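PDB 3UMO: ATP-dependent 6-phosphofructokinase isozyme 2 from Escherichia coli, which catalyses the ATP-dependent phosphorylation of D-fructose 6-phosphate to fructose 1,6-bisphosphate, the first committed step of glycolysis, working as a magnesium-dependent homodimer. Local coordinates for residues 40-45 and 55-60; 68-73 and 80-85; 135-140 and 254-259. All coordinates share one frame; numbering follows the deposited sequence.

Interaction 1 of 3, residues 40-45 and 55-60; sequences GGINVA and ATAIFP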
ATOM      1  N   GLY A  40     -22.260 -14.685   8.924  1.00 18.60           N
ATOM      2  CA  GLY A  40     -21.974 -15.050  10.299  1.00 21.53           C
ATOM      3  C   GLY A  40     -22.551 -16.385  10.718  1.00 19.34           C
ATOM      4  O   GLY A  40     -21.804 -17.315  11.029  1.00 20.17           O
ATOM      5  N   GLY A  41     -23.878 -16.480  10.726  1.00 18.06           N
ATOM      6  CA  GLY A  41     -24.563 -17.696  11.127  1.00 21.38           C
ATOM      7  C   GLY A  41     -24.202 -18.875  10.247  1.00 21.66           C
ATOM      8  O   GLY A  41     -24.083 -20.002  10.725  1.00 19.95           O
ATOM      9  N   ILE A  42     -24.016 -18.622   8.954  1.00 19.55           N
ATOM     10  CA  ILE A  42     -23.619 -19.688   8.043  1.00 20.82           C
ATOM     11  C   ILE A  42     -22.259 -20.255   8.438  1.00 20.69           C
ATOM     12  O   ILE A  42     -22.075 -21.473   8.490  1.00 22.09           O
ATOM     13  CB  ILE A  42     -23.626 -19.212   6.574  1.00 18.40           C
ATOM     14  CG1 ILE A  42     -25.064 -19.170   6.056  1.00 21.25           C
ATOM     15  CG2 ILE A  42     -22.786 -20.143   5.699  1.00 20.72           C
ATOM     16  CD1 ILE A  42     -25.212 -18.527   4.692  1.00 23.60           C
ATOM     17  N   ASN A  43     -21.313 -19.371   8.742  1.00 18.71           N
ATOM     18  CA  ASN A  43     -19.984 -19.813   9.140  1.00 18.02           C
ATOM     19  C   ASN A  43     -19.965 -20.491  10.505  1.00 19.99           C
ATOM     20  O   ASN A  43     -19.188 -21.412  10.723  1.00 21.08           O
ATOM     21  CB  ASN A  43     -18.976 -18.667   9.055  1.00 19.14           C
ATOM     22  CG  ASN A  43     -18.497 -18.434   7.639  1.00 34.66           C
ATOM     23  OD1 ASN A  43     -18.342 -19.379   6.868  1.00 37.75           O
ATOM     24  ND2 ASN A  43     -18.261 -17.175   7.289  1.00 48.16           N
ATOM     25  N   VAL A  44     -20.827 -20.044  11.414  1.00 18.29           N
ATOM     26  CA  VAL A  44     -20.985 -20.720  12.695  1.00 17.24           C
ATOM     27  C   VAL A  44     -21.425 -22.166  12.458  1.00 22.71           C
ATOM     28  O   VAL A  44     -20.890 -23.099  13.067  1.00 21.03           O
ATOM     29  CB  VAL A  44     -21.993 -19.982  13.607  1.00 18.48           C
ATOM     30  CG1 VAL A  44     -22.339 -20.828  14.834  1.00 17.62           C
ATOM     31  CG2 VAL A  44     -21.415 -18.650  14.041  1.00 19.66           C
ATOM     32  N   ALA A  45     -22.378 -22.353  11.544  1.00 21.12           N
ATOM     33  CA  ALA A  45     -22.863 -23.695  11.217  1.00 20.03           C
ATOM     34  C   ALA A  45     -21.763 -24.561  10.591  1.00 20.28           C
ATOM     35  O   ALA A  45     -21.654 -25.760  10.880  1.00 24.59           O
ATOM     36  CB  ALA A  45     -24.076 -23.623  10.297  1.00 21.92           C
ATOM     37  N   ALA A  55     -25.572 -28.176  12.818  1.00 25.06           N
ATOM     38  CA  ALA A  55     -26.396 -26.987  12.994  1.00 23.49           C
ATOM     39  C   ALA A  55     -27.081 -26.641  11.685  1.00 27.41           C
ATOM     40  O   ALA A  55     -26.461 -26.695  10.619  1.00 27.75           O
ATOM     41  CB  ALA A  55     -25.556 -25.807  13.477  1.00 24.56           C
ATOM     42  N   THR A  56     -28.361 -26.286  11.766  1.00 24.45           N
ATOM     43  CA  THR A  56     -29.123 -25.922  10.578  1.00 25.37           C
ATOM     44  C   THR A  56     -29.052 -24.421  10.341  1.00 24.25           C
ATOM     45  O   THR A  56     -29.429 -23.632  11.210  1.00 25.27           O
ATOM     46  CB  THR A  56     -30.590 -26.355  10.696  1.00 24.30           C
ATOM     47  OG1 THR A  56     -30.648 -27.780  10.831  1.00 23.87           O
ATOM     48  CG2 THR A  56     -31.368 -25.948   9.455  1.00 25.22           C
ATOM     49  N   ALA A  57     -28.573 -24.031   9.162  1.00 25.13           N
ATOM     50  CA  ALA A  57     -28.443 -22.616   8.816  1.00 26.05           C
ATOM     51  C   ALA A  57     -29.717 -22.073   8.175  1.00 24.69           C
ATOM     52  O   ALA A  57     -30.121 -22.523   7.103  1.00 24.61           O
ATOM     53  CB  ALA A  57     -27.258 -22.402   7.889  1.00 24.17           C
ATOM     54  N   ILE A  58     -30.331 -21.087   8.825  1.00 22.74           N
ATOM     55  CA  ILE A  58     -31.514 -20.425   8.281  1.00 23.40           C
ATOM     56  C   ILE A  58     -31.061 -19.110   7.657  1.00 19.54           C
ATOM     57  O   ILE A  58     -30.340 -18.344   8.297  1.00 22.60           O
ATOM     58  CB  ILE A  58     -32.550 -20.123   9.388  1.00 22.41           C
ATOM     59  CG1 ILE A  58     -32.903 -21.397  10.161  1.00 25.27           C
ATOM     60  CG2 ILE A  58     -33.804 -19.480   8.797  1.00 26.75           C
ATOM     61  CD1 ILE A  58     -33.740 -21.146  11.410  1.00 28.85           C
ATOM     62  N   PHE A  59     -31.471 -18.856   6.415  1.00 22.93           N
ATOM     63  CA  PHE A  59     -31.074 -17.632   5.713  1.00 21.05           C
ATOM     64  C   PHE A  59     -31.898 -17.390   4.450  1.00 25.16           C
ATOM     65  O   PHE A  59     -32.443 -18.331   3.868  1.00 25.62           O
ATOM     66  CB  PHE A  59     -29.570 -17.651   5.367  1.00 19.41           C
ATOM     67  CG  PHE A  59     -29.156 -18.801   4.488  1.00 22.80           C
ATOM     68  CD1 PHE A  59     -29.140 -18.664   3.105  1.00 21.50           C
ATOM     69  CD2 PHE A  59     -28.763 -20.014   5.045  1.00 27.55           C
ATOM     70  CE1 PHE A  59     -28.756 -19.725   2.285  1.00 24.71           C
ATOM     71  CE2 PHE A  59     -28.375 -21.081   4.236  1.00 28.72           C
ATOM     72  CZ  PHE A  59     -28.372 -20.935   2.852  1.00 24.91           C
ATOM     73  N   PRO A  60     -31.995 -16.118   4.028  1.00 19.46           N
ATOM     74  CA  PRO A  60     -32.620 -15.802   2.743  1.00 20.68           C
ATOM     75  C   PRO A  60     -31.638 -16.063   1.610  1.00 23.91           C
ATOM     76  O   PRO A  60     -30.444 -15.771   1.741  1.00 24.33           O
ATOM     77  CB  PRO A  60     -32.898 -14.300   2.852  1.00 21.47           C
ATOM     78  CG  PRO A  60     -31.814 -13.789   3.761  1.00 24.73           C
ATOM     79  CD  PRO A  60     -31.566 -14.904   4.753  1.00 22.55           C
TER
HETATM   80  O   HOH W   1     -23.735 -27.852  10.631  1.00 25.82           O
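Ile42 reaches from helix 40-45 to the side chains of Ala57 and Phe59 on strand 55-60. Its CA-CB bond does not aim at the strand, but the extended CG1-CD1 branch reaches it. CG1 lies beside the backbone N (chi1 -78°). It sits 4.3 Å from Ala57 CB and also touches Phe59 CD2. The branch then runs on, and CD1 ends over the centre of the Phe59 ring. CD1 is 3.9 Å from the ring centroid and 13° off the ring normal, a CH-pi contact on one face. The isoleucine stands roughly perpendicular to the phenylalanine side chain.

One turn on, Ala45 touches two alanines. Its CB is 4.1 Å from Ala55 CB and 4.2 Å from Ala57 CB. A water links the backbones here: Ala45 O accepts from it at 3.0 Å, and Ala55 N donates to it at 2.9 Å. Helix and strand run nearly antiparallel, at 165°, and the axes of the two segments come within 7.9 Å. Gly40 to Asn43 belong to the substrate-binding site, at the start of a helix that packs on the parallel sheet. Leu69 and Leu73 of helix 63-75 touch both Ile42 and Phe59, and strand 4-7 borders Ala55 and Ala57.

Interaction 2 of 3, residues 68-73 and 80-85; sequences HLVSLL and VATVEA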
ATOM      1  N   HIS A  68     -26.302 -21.154  -5.691  1.00 29.43           N
ATOM      2  CA  HIS A  68     -24.954 -21.688  -5.568  1.00 30.34           C
ATOM      3  C   HIS A  68     -24.544 -21.762  -4.107  1.00 25.89           C
ATOM      4  O   HIS A  68     -23.893 -22.716  -3.685  1.00 27.99           O
ATOM      5  CB  HIS A  68     -23.950 -20.854  -6.367  1.00 27.72           C
ATOM      6  CG  HIS A  68     -22.664 -21.569  -6.636  1.00 28.95           C
ATOM      7  ND1 HIS A  68     -22.619 -22.822  -7.205  1.00 41.40           N
ATOM      8  CD2 HIS A  68     -21.378 -21.216  -6.400  1.00 32.30           C
ATOM      9  CE1 HIS A  68     -21.361 -23.208  -7.317  1.00 43.89           C
ATOM     10  NE2 HIS A  68     -20.587 -22.253  -6.835  1.00 37.93           N
ATOM     11  N   LEU A  69     -24.923 -20.742  -3.339  1.00 25.99           N
ATOM     12  CA  LEU A  69     -24.687 -20.733  -1.898  1.00 22.55           C
ATOM     13  C   LEU A  69     -25.304 -21.971  -1.240  1.00 28.60           C
ATOM     14  O   LEU A  69     -24.653 -22.662  -0.445  1.00 25.86           O
ATOM     15  CB  LEU A  69     -25.268 -19.457  -1.274  1.00 23.16           C
ATOM     16  CG  LEU A  69     -25.249 -19.354   0.256  1.00 23.40           C
ATOM     17  CD1 LEU A  69     -23.822 -19.413   0.769  1.00 25.13           C
ATOM     18  CD2 LEU A  69     -25.924 -18.070   0.726  1.00 26.90           C
ATOM     19  N   VAL A  70     -26.558 -22.248  -1.586  1.00 27.30           N
ATOM     20  CA  VAL A  70     -27.270 -23.407  -1.060  1.00 24.78           C
ATOM     21  C   VAL A  70     -26.578 -24.705  -1.468  1.00 26.56           C
ATOM     22  O   VAL A  70     -26.445 -25.635  -0.666  1.00 29.72           O
ATOM     23  CB  VAL A  70     -28.733 -23.412  -1.540  1.00 24.38           C
ATOM     24  CG1 VAL A  70     -29.426 -24.723  -1.178  1.00 30.55           C
ATOM     25  CG2 VAL A  70     -29.481 -22.228  -0.928  1.00 21.75           C
ATOM     26  N   SER A  71     -26.125 -24.753  -2.715  1.00 27.12           N
ATOM     27  CA  SER A  71     -25.455 -25.940  -3.242  1.00 29.30           C
ATOM     28  C   SER A  71     -24.115 -26.204  -2.557  1.00 29.56           C
ATOM     29  O   SER A  71     -23.744 -27.358  -2.324  1.00 33.11           O
ATOM     30  CB  SER A  71     -25.257 -25.810  -4.753  1.00 37.33           C
ATOM     31  OG  SER A  71     -24.424 -26.846  -5.247  1.00 53.20           O
ATOM     32  N   LEU A  72     -23.385 -25.135  -2.252  1.00 27.02           N
ATOM     33  CA  LEU A  72     -22.099 -25.264  -1.580  1.00 28.61           C
ATOM     34  C   LEU A  72     -22.281 -25.847  -0.190  1.00 27.41           C
ATOM     35  O   LEU A  72     -21.487 -26.679   0.248  1.00 29.79           O
ATOM     36  CB  LEU A  72     -21.391 -23.912  -1.493  1.00 28.41           C
ATOM     37  CG  LEU A  72     -20.794 -23.395  -2.802  1.00 33.39           C
ATOM     38  CD1 LEU A  72     -20.232 -21.997  -2.616  1.00 41.88           C
ATOM     39  CD2 LEU A  72     -19.717 -24.348  -3.317  1.00 36.64           C
ATOM     40  N   LEU A  73     -23.330 -25.409   0.503  1.00 23.96           N
ATOM     41  CA  LEU A  73     -23.598 -25.896   1.854  1.00 27.17           C
ATOM     42  C   LEU A  73     -24.041 -27.355   1.832  1.00 27.70           C
ATOM     43  O   LEU A  73     -23.709 -28.125   2.738  1.00 30.92           O
ATOM     44  CB  LEU A  73     -24.629 -25.010   2.561  1.00 27.37           C
ATOM     45  CG  LEU A  73     -24.072 -23.627   2.906  1.00 25.27           C
ATOM     46  CD1 LEU A  73     -25.178 -22.678   3.361  1.00 25.32           C
ATOM     47  CD2 LEU A  73     -22.995 -23.748   3.974  1.00 23.85           C
ATOM     48  N   VAL A  80     -29.736 -26.837   5.801  1.00 29.83           N
ATOM     49  CA  VAL A  80     -30.221 -25.466   5.703  1.00 30.79           C
ATOM     50  C   VAL A  80     -31.738 -25.384   5.720  1.00 31.06           C
ATOM     51  O   VAL A  80     -32.439 -26.380   5.548  1.00 30.22           O
ATOM     52  CB  VAL A  80     -29.728 -24.755   4.428  1.00 29.92           C
ATOM     53  CG1 VAL A  80     -28.211 -24.872   4.292  1.00 28.46           C
ATOM     54  CG2 VAL A  80     -30.435 -25.312   3.199  1.00 34.79           C
ATOM     55  N   ALA A  81     -32.234 -24.174   5.934  1.00 24.92           N
ATOM     56  CA  ALA A  81     -33.650 -23.885   5.815  1.00 30.30           C
ATOM     57  C   ALA A  81     -33.699 -22.483   5.252  1.00 33.54           C
ATOM     58  O   ALA A  81     -33.294 -21.526   5.906  1.00 33.78           O
ATOM     59  CB  ALA A  81     -34.334 -23.944   7.172  1.00 36.01           C
ATOM     60  N   THR A  82     -34.156 -22.357   4.017  1.00 29.12           N
ATOM     61  CA  THR A  82     -34.037 -21.081   3.331  1.00 28.25           C
ATOM     62  C   THR A  82     -35.385 -20.428   3.040  1.00 29.72           C
ATOM     63  O   THR A  82     -36.430 -21.083   3.042  1.00 29.92           O
ATOM     64  CB  THR A  82     -33.233 -21.219   2.019  1.00 28.13           C
ATOM     65  OG1 THR A  82     -33.897 -22.134   1.141  1.00 34.40           O
ATOM     66  CG2 THR A  82     -31.817 -21.731   2.298  1.00 28.14           C
ATOM     67  N   VAL A  83     -35.335 -19.122   2.813  1.00 29.03           N
ATOM     68  CA  VAL A  83     -36.471 -18.365   2.325  1.00 33.38           C
ATOM     69  C   VAL A  83     -36.024 -17.744   1.016  1.00 27.04           C
ATOM     70  O   VAL A  83     -34.941 -17.166   0.941  1.00 28.08           O
ATOM     71  CB  VAL A  83     -36.861 -17.250   3.312  1.00 32.91           C
ATOM     72  CG1 VAL A  83     -37.821 -16.264   2.657  1.00 32.94           C
ATOM     73  CG2 VAL A  83     -37.460 -17.854   4.573  1.00 30.15           C
ATOM     74  N   GLU A  84     -36.833 -17.879  -0.027  1.00 30.60           N
ATOM     75  CA  GLU A  84     -36.462 -17.301  -1.311  1.00 33.47           C
ATOM     76  C   GLU A  84     -36.705 -15.798  -1.270  1.00 32.60           C
ATOM     77  O   GLU A  84     -37.797 -15.350  -0.921  1.00 35.59           O
ATOM     78  CB  GLU A  84     -37.252 -17.952  -2.447  1.00 35.20           C
ATOM     79  CG  GLU A  84     -36.627 -17.753  -3.813  1.00 45.87           C
ATOM     80  CD  GLU A  84     -37.064 -18.809  -4.805  1.00 62.57           C
ATOM     81  OE1 GLU A  84     -38.095 -19.473  -4.555  1.00 67.90           O
ATOM     82  OE2 GLU A  84     -36.369 -18.980  -5.830  1.00 67.25           O
ATOM     83  N   ALA A  85     -35.679 -15.021  -1.600  1.00 28.17           N
ATOM     84  CA  ALA A  85     -35.794 -13.567  -1.563  1.00 26.92           C
ATOM     85  C   ALA A  85     -35.735 -12.975  -2.965  1.00 31.20           C
ATOM     86  O   ALA A  85     -35.124 -13.555  -3.865  1.00 34.76           O
ATOM     87  CB  ALA A  85     -34.707 -12.966  -0.681  1.00 27.34           C
TER
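This is a small apolar contact inside a beta-alpha-beta unit, where helix 63-75 packs on strand 80-84, an outermost strand of the parallel sheet within this chain. Two pairs of side chains make it, and no hydrogen bond crosses. The first pair is Leu73 and Val80. Leu73 CD1 lies 3.9 Å from Val80 CG1, and Leu73 CB is 4.0 Å from the same methyl. One methyl of Val80 therefore meets both the root and a tip of the leucine, and the two side chains cross at a slant.

The second pair meets methyl to methyl. Val70 CG2 is 4.0 Å from Thr82 CG2. The chi1 of Thr82 (60°) sets OG1 in the cleft between the two backbone branches and turns the methyl to the helix. The threonine thus contributes carbon, not its hydroxyl, to this contact. Leu73 is buried, while the other three residues are partly exposed.

Phe59 of strand 55-61 touches Val80 and Thr82 from the neighbouring strand. Pro37 of strand 34-38 also touches Leu73. Helix 115-125 touches Ala81 and Val83.

Interaction 3 of 3, residues 135-140 and 254-259; sequences VISGSL and AGDSMV. With ATP (adenosine-5'-triphosphate), chain E.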
ATOM      1  N   VAL A 135     -28.461 -19.387  17.020  1.00 19.25           N
ATOM      2  CA  VAL A 135     -27.375 -18.415  16.947  1.00 17.57           C
ATOM      3  C   VAL A 135     -27.666 -17.378  15.876  1.00 26.97           C
ATOM      4  O   VAL A 135     -27.676 -17.691  14.685  1.00 25.21           O
ATOM      5  CB  VAL A 135     -26.023 -19.090  16.626  1.00 21.33           C
ATOM      6  CG1 VAL A 135     -24.896 -18.054  16.643  1.00 22.73           C
ATOM      7  CG2 VAL A 135     -25.735 -20.211  17.612  1.00 21.58           C
ATOM      8  N   ILE A 136     -27.903 -16.142  16.302  1.00 22.39           N
ATOM      9  CA  ILE A 136     -28.121 -15.038  15.377  1.00 20.44           C
ATOM     10  C   ILE A 136     -26.788 -14.315  15.200  1.00 25.87           C
ATOM     11  O   ILE A 136     -26.302 -13.651  16.118  1.00 20.48           O
ATOM     12  CB  ILE A 136     -29.187 -14.062  15.912  1.00 20.81           C
ATOM     13  CG1 ILE A 136     -30.463 -14.818  16.274  1.00 23.37           C
ATOM     14  CG2 ILE A 136     -29.491 -12.988  14.876  1.00 25.62           C
ATOM     15  CD1 ILE A 136     -30.822 -14.738  17.738  1.00 32.59           C
ATOM     16  N   SER A 137     -26.185 -14.456  14.023  1.00 19.53           N
ATOM     17  CA  SER A 137     -24.841 -13.935  13.799  1.00 17.95           C
ATOM     18  C   SER A 137     -24.690 -13.234  12.449  1.00 21.68           C
ATOM     19  O   SER A 137     -25.115 -13.749  11.411  1.00 20.42           O
ATOM     20  CB  SER A 137     -23.803 -15.066  13.907  1.00 18.05           C
ATOM     21  OG  SER A 137     -22.526 -14.595  13.519  1.00 19.79           O
ATOM     22  N   GLY A 138     -24.081 -12.054  12.469  1.00 22.63           N
ATOM     23  CA  GLY A 138     -23.778 -11.345  11.243  1.00 18.34           C
ATOM     24  C   GLY A 138     -24.410  -9.972  11.221  1.00 22.13           C
ATOM     25  O   GLY A 138     -25.103  -9.573  12.163  1.00 22.96           O
ATOM     26  N   SER A 139     -24.177  -9.254  10.129  1.00 20.68           N
ATOM     27  CA  SER A 139     -24.693  -7.900   9.967  1.00 25.68           C
ATOM     28  C   SER A 139     -26.197  -7.870   9.698  1.00 30.23           C
ATOM     29  O   SER A 139     -26.813  -8.901   9.405  1.00 23.89           O
ATOM     30  CB  SER A 139     -23.961  -7.195   8.821  1.00 24.76           C
ATOM     31  OG  SER A 139     -24.163  -7.872   7.589  1.00 25.83           O
ATOM     32  N   LEU A 140     -26.775  -6.676   9.797  1.00 23.13           N
ATOM     33  CA  LEU A 140     -28.186  -6.460   9.487  1.00 22.05           C
ATOM     34  C   LEU A 140     -28.311  -5.909   8.070  1.00 25.55           C
ATOM     35  O   LEU A 140     -27.750  -4.853   7.762  1.00 27.35           O
ATOM     36  CB  LEU A 140     -28.810  -5.471  10.481  1.00 27.55           C
ATOM     37  CG  LEU A 140     -30.328  -5.320  10.363  1.00 28.41           C
ATOM     38  CD1 LEU A 140     -31.021  -6.566  10.895  1.00 29.87           C
ATOM     39  CD2 LEU A 140     -30.830  -4.071  11.086  1.00 35.44           C
ATOM     40  N   ALA A 254     -11.941 -16.555  12.709  1.00 16.14           N
ATOM     41  CA  ALA A 254     -11.693 -16.820  14.130  1.00 14.94           C
ATOM     42  C   ALA A 254     -12.963 -16.636  14.963  1.00 17.42           C
ATOM     43  O   ALA A 254     -13.288 -17.474  15.814  1.00 16.40           O
ATOM     44  CB  ALA A 254     -10.596 -15.920  14.652  1.00 17.16           C
ATOM     45  N   GLY A 255     -13.662 -15.529  14.724  1.00 19.88           N
ATOM     46  CA  GLY A 255     -14.860 -15.206  15.482  1.00 19.54           C
ATOM     47  C   GLY A 255     -15.961 -16.253  15.349  1.00 17.20           C
ATOM     48  O   GLY A 255     -16.535 -16.716  16.344  1.00 17.54           O
ATOM     49  N   ASP A 256     -16.267 -16.628  14.117  1.00 17.51           N
ATOM     50  CA  ASP A 256     -17.334 -17.590  13.883  1.00 20.30           C
ATOM     51  C   ASP A 256     -16.953 -18.983  14.381  1.00 15.61           C
ATOM     52  O   ASP A 256     -17.810 -19.732  14.843  1.00 19.68           O
ATOM     53  CB  ASP A 256     -17.717 -17.609  12.404  1.00 19.77           C
ATOM     54  CG  ASP A 256     -18.268 -16.272  11.933  1.00 22.04           C
ATOM     55  OD1 ASP A 256     -18.085 -15.937  10.743  1.00 25.56           O
ATOM     56  OD2 ASP A 256     -18.884 -15.551  12.751  1.00 26.00           O
ATOM     57  N   SER A 257     -15.671 -19.324  14.291  1.00 16.89           N
ATOM     58  CA  SER A 257     -15.199 -20.598  14.818  1.00 17.37           C
ATOM     59  C   SER A 257     -15.373 -20.627  16.326  1.00 17.03           C
ATOM     60  O   SER A 257     -15.841 -21.623  16.883  1.00 17.24           O
ATOM     61  CB  SER A 257     -13.730 -20.831  14.463  1.00 15.45           C
ATOM     62  OG  SER A 257     -13.584 -21.050  13.066  1.00 19.08           O
ATOM     63  N   MET A 258     -14.989 -19.537  16.986  1.00 16.82           N
ATOM     64  CA  MET A 258     -15.179 -19.433  18.430  1.00 18.62           C
ATOM     65  C   MET A 258     -16.650 -19.556  18.822  1.00 20.09           C
ATOM     66  O   MET A 258     -16.990 -20.276  19.770  1.00 18.20           O
ATOM     67  CB  MET A 258     -14.609 -18.111  18.959  1.00 17.15           C
ATOM     68  CG  MET A 258     -15.086 -17.773  20.366  1.00 17.45           C
ATOM     69  SD  MET A 258     -14.234 -16.339  21.051  1.00 18.80           S
ATOM     70  CE  MET A 258     -12.898 -17.138  21.938  1.00 21.99           C
ATOM     71  N   VAL A 259     -17.525 -18.847  18.112  1.00 17.67           N
ATOM     72  CA  VAL A 259     -18.957 -18.924  18.412  1.00 15.75           C
ATOM     73  C   VAL A 259     -19.513 -20.336  18.226  1.00 20.79           C
ATOM     74  O   VAL A 259     -20.284 -20.819  19.068  1.00 19.35           O
ATOM     75  CB  VAL A 259     -19.773 -17.890  17.611  1.00 16.13           C
ATOM     76  CG1 VAL A 259     -21.265 -18.129  17.789  1.00 18.78           C
ATOM     77  CG2 VAL A 259     -19.399 -16.486  18.060  1.00 17.98           C
TER
HETATM   78  PG  ATP E 313     -13.942 -11.973  13.443  1.00 17.63           P
HETATM   79  O1G ATP E 313     -15.426 -11.862  13.435  1.00 16.36           O
HETATM   80  O2G ATP E 313     -13.637 -13.213  12.608  1.00 15.88           O
HETATM   81  O3G ATP E 313     -13.254 -10.770  12.896  1.00 19.75           O
HETATM   82  PB  ATP E 313     -13.775 -11.400  16.119  1.00 18.74           P
HETATM   83  O1B ATP E 313     -13.180  -9.968  15.951  1.00 16.74           O
HETATM   84  O2B ATP E 313     -15.283 -11.419  16.445  1.00 17.93           O
HETATM   85  O3B ATP E 313     -13.437 -12.333  14.871  1.00 15.99           O
HETATM   86  PA  ATP E 313     -11.592 -12.268  17.784  1.00 17.07           P
HETATM   87  O1A ATP E 313     -10.694 -11.452  16.902  1.00 16.55           O
HETATM   88  O2A ATP E 313     -11.450 -11.935  19.270  1.00 17.17           O
HETATM   89  O3A ATP E 313     -13.077 -12.118  17.354  1.00 14.62           O
HETATM   90  O5' ATP E 313     -11.266 -13.817  17.497  1.00 18.61           O
HETATM   91  C5' ATP E 313     -11.831 -14.792  18.305  1.00 20.38           C
HETATM   92  C4' ATP E 313     -10.927 -15.777  18.897  1.00 17.33           C
HETATM   93  O4' ATP E 313     -10.034 -16.243  17.862  1.00 15.49           O
HETATM   94  C3' ATP E 313     -10.020 -15.184  19.893  1.00 19.31           C
HETATM   95  O3' ATP E 313     -10.607 -15.112  21.138  1.00 17.19           O
HETATM   96  C2' ATP E 313      -8.856 -16.086  19.849  1.00 20.59           C
HETATM   97  O2' ATP E 313      -9.150 -17.268  20.475  1.00 19.73           O
HETATM   98  C1' ATP E 313      -8.735 -16.352  18.398  1.00 15.43           C
HETATM   99  N9  ATP E 313      -7.839 -15.398  17.747  1.00 16.36           N
HETATM  100  C8  ATP E 313      -8.208 -14.301  17.059  1.00 19.83           C
HETATM  101  N7  ATP E 313      -7.078 -13.691  16.623  1.00 17.30           N
HETATM  102  C5  ATP E 313      -6.006 -14.400  17.034  1.00 18.10           C
HETATM  103  C6  ATP E 313      -4.625 -14.249  16.873  1.00 21.70           C
HETATM  104  N6  ATP E 313      -4.052 -13.093  16.106  1.00 19.59           N
HETATM  105  N1  ATP E 313      -3.812 -15.164  17.430  1.00 16.90           N
HETATM  106  C2  ATP E 313      -4.302 -16.205  18.124  1.00 17.83           C
HETATM  107  N3  ATP E 313      -5.618 -16.373  18.287  1.00 17.78           N
HETATM  108  C4  ATP E 313      -6.486 -15.495  17.756  1.00 17.97           C
HETATM  109  O   HOH W   2     -20.518 -15.676  14.852  1.00 21.72           O
HETATM  110  O   HOH W   3     -20.590 -12.782  12.862  1.00 35.89           O
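Ser137 OG stands anti to the backbone N (chi1 172°), and Asp256 CG lies beside its own backbone N (chi1 -63°). These torsions bring the hydroxyl and the carboxylate near each other. Ser137 OG and Asp256 OD2 remain 3.8 Å apart, and two waters bridge them. Water 2 accepts from Ser137 OG at 2.6 Å and donates to Asp256 OD2 at 2.7 Å. Water 3 donates to Ser137 OG at 2.7 Å and also donates to Asp256 OD2, over a longer 3.3 Å. The hydroxyl thus gives to one water and takes from the other, while OD2 receives from both.

Two residues back along the strand, Val135 CG1 meets Val259 CG1 at 3.8 Å. The two valines pass side by side, pointing opposite ways.

The fold is that of the ribokinase family. Strand 133-137 belongs to its parallel sheet, and helix 254-267 starts at the nucleotide phosphates. Gly253 to Asp256 form the family's GAGD motif at the N-terminal end of this helix. Gly255 N donates to ATP O2G at 3.1 Å with an N-H...O angle of 153°, consistent with the anion hole that the motif's backbone N-H groups form. Asp256 is probably the active-site residue, as in relatives, and contributes to the substrate site. Met258 is bent at chi3, and its SD and CE lie along the ribose near O3'. Ala254 CB sits by the ribose ring oxygen. Lys185 and Ser284 also hydrogen-bond ATP, and Asn43 of helix 40-50 touches Asp256.

From the N terminus, interaction 1 comes first. It closes a short loop between helix 40-50 and strand 55-61. The chain then enters helix 63-75, and interaction 2 closes the next short connection, onto strand 80-84. Interaction 3 spans 113 intervening residues and joins strand 133-137 to helix 254-267. The three follow in series; none nests within or crosses another. All reach the same parallel sheet. Interactions 1 and 2 meet through probable backbone hydrogen bonds, Ala81 N to Ala57 O and Val83 N to Phe59 O. Interactions 1 and 3 meet through another, Gly41 N to Ser137 O, and where Val44 touches Val259. Interactions 2 and 3 do not touch.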